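Local coordinates for protein tryptophan halogenase superfamily (Brevundimonas sp. BAL3, PDB 6FRL) that is a flavin-dependent halogenase that prefers bromination over chlorination, at residues A275-G280 / G290-S295. Numbering follows the deposited sequence.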
# COMPACT_ATOMS: atom_id res chain seq x y z
N ALA B 275 17.55 -16.39 -28.83
CA ALA B 275 16.87 -17.30 -27.89
C ALA B 275 17.12 -16.97 -26.43
O ALA B 275 17.34 -17.87 -25.60
CB ALA B 275 17.21 -18.76 -28.18
N GLY B 276 17.01 -15.67 -26.13
CA GLY B 276 17.31 -15.10 -24.82
C GLY B 276 17.83 -13.69 -24.97
O GLY B 276 17.47 -12.99 -25.93
N TRP B 277 18.70 -13.26 -24.06
CA TRP B 277 19.12 -11.86 -24.02
C TRP B 277 20.50 -11.63 -23.37
O TRP B 277 20.96 -12.39 -22.53
CB TRP B 277 18.02 -11.02 -23.32
CG TRP B 277 17.70 -11.48 -21.94
CD1 TRP B 277 16.79 -12.42 -21.59
CD2 TRP B 277 18.30 -11.02 -20.72
NE1 TRP B 277 16.77 -12.59 -20.20
CE2 TRP B 277 17.70 -11.76 -19.66
CE3 TRP B 277 19.28 -10.08 -20.43
CZ2 TRP B 277 18.05 -11.56 -18.33
CZ3 TRP B 277 19.63 -9.89 -19.10
CH2 TRP B 277 19.02 -10.64 -18.06
N GLN B 278 21.14 -10.54 -23.77
CA GLN B 278 22.47 -10.18 -23.34
C GLN B 278 22.42 -8.97 -22.39
O GLN B 278 21.69 -8.00 -22.62
CB GLN B 278 23.34 -9.85 -24.57
CG GLN B 278 24.75 -9.30 -24.30
CD GLN B 278 25.48 -8.92 -25.57
OE1 GLN B 278 25.01 -9.17 -26.68
NE2 GLN B 278 26.66 -8.34 -25.42
N TRP B 279 23.25 -9.02 -21.34
CA TRP B 279 23.39 -7.91 -20.42
C TRP B 279 24.76 -7.21 -20.57
O TRP B 279 25.75 -7.80 -21.07
CB TRP B 279 23.11 -8.40 -19.00
CG TRP B 279 24.24 -9.07 -18.23
CD1 TRP B 279 25.35 -8.45 -17.66
CD2 TRP B 279 24.31 -10.44 -17.83
NE1 TRP B 279 26.10 -9.37 -16.98
CE2 TRP B 279 25.49 -10.60 -17.07
CE3 TRP B 279 23.49 -11.56 -18.06
CZ2 TRP B 279 25.88 -11.84 -16.53
CZ3 TRP B 279 23.87 -12.79 -17.53
CH2 TRP B 279 25.06 -12.92 -16.76
N GLY B 280 24.79 -5.96 -20.15
CA GLY B 280 25.97 -5.13 -20.26
C GLY B 280 26.00 -4.12 -19.14
O GLY B 280 25.32 -3.11 -19.21
N GLY B 290 26.98 -10.75 -20.19
CA GLY B 290 26.41 -12.10 -20.19
C GLY B 290 25.29 -12.34 -21.19
O GLY B 290 24.75 -11.42 -21.78
N LEU B 291 24.96 -13.61 -21.39
CA LEU B 291 23.84 -14.02 -22.18
C LEU B 291 23.04 -14.99 -21.33
O LEU B 291 23.58 -15.99 -20.83
CB LEU B 291 24.30 -14.71 -23.47
CG LEU B 291 23.20 -14.87 -24.54
CD1 LEU B 291 23.20 -13.68 -25.49
CD2 LEU B 291 23.32 -16.18 -25.33
N VAL B 292 21.75 -14.68 -21.18
CA VAL B 292 20.74 -15.60 -20.61
C VAL B 292 19.99 -16.24 -21.79
O VAL B 292 19.60 -15.52 -22.70
CB VAL B 292 19.73 -14.81 -19.74
CG1 VAL B 292 18.56 -15.72 -19.30
CG2 VAL B 292 20.44 -14.17 -18.55
N PHE B 293 19.76 -17.55 -21.77
CA PHE B 293 19.17 -18.21 -22.95
C PHE B 293 18.53 -19.57 -22.66
O PHE B 293 18.72 -20.15 -21.58
CB PHE B 293 20.24 -18.36 -24.03
CG PHE B 293 21.36 -19.27 -23.64
CD1 PHE B 293 22.42 -18.80 -22.87
CD2 PHE B 293 21.35 -20.61 -24.02
CE1 PHE B 293 23.45 -19.66 -22.50
CE2 PHE B 293 22.36 -21.48 -23.65
CZ PHE B 293 23.42 -21.00 -22.89
N SER B 294 17.78 -20.07 -23.65
CA SER B 294 17.16 -21.44 -23.61
C SER B 294 18.06 -22.50 -24.27
O SER B 294 18.25 -22.46 -25.47
CB SER B 294 15.79 -21.43 -24.31
OG SER B 294 15.22 -22.74 -24.37
N SER B 295 18.59 -23.44 -23.50
CA SER B 295 19.47 -24.50 -24.06
C SER B 295 18.71 -25.40 -25.05
O SER B 295 19.29 -25.89 -26.01
CB SER B 295 20.20 -25.31 -22.96
OG SER B 295 19.32 -26.12 -22.21
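Trp-279 lays its indole across the backbone of Gly-290, whose CA sits 3.4 Å from the centroid of the six-membered ring and almost on the ring normal, a CH-pi contact made face-on. The torsion responsible puts CG between the backbone N and the carbonyl carbon (chi1 83°), swinging the indole over the partner strand. Gly-290 has to be small here, since a CB on this face would run into Trp-279 CH2. Val-292 lies alongside Trp-277, its CB and both methyls on one side of the indole plane, with CG2 3.5 Å from CZ2; the same CG2 comes in plane to the edge of Trp-279, 3.8 Å from CZ3. An alanine in place of Trp-279 would probably leave Gly-290 without its aromatic cover and open a gap beside Val-292 CG2.

The backbones form an antiparallel ladder. Trp-277 and Val-292 form a hydrogen-bonded pair, N to O 2.8 Å in both directions; Trp-279 N binds Gly-290 O, while the return bond from Gly-290 N to Trp-279 O is weak at 3.3 Å. At the opposite end, past the non-hydrogen-bonded pair Gly-276/Phe-293, Ser-294 N bonds to Ala-275 O at 3.0 Å. On the face away from the indoles, Leu-291 CD1 touches Gln-278 CB, 3.9 Å away.

These are the two strands of the 276-282/286-293 hairpin, inside a mixed sheet between strands 268-273 and 250-257. Helix 300-307 packs on the face of Leu-291 and Phe-293, whereas on the indole face Trp-277 NE1 is hydrogen-bonded to Glu-348 and its ring meets Trp-93.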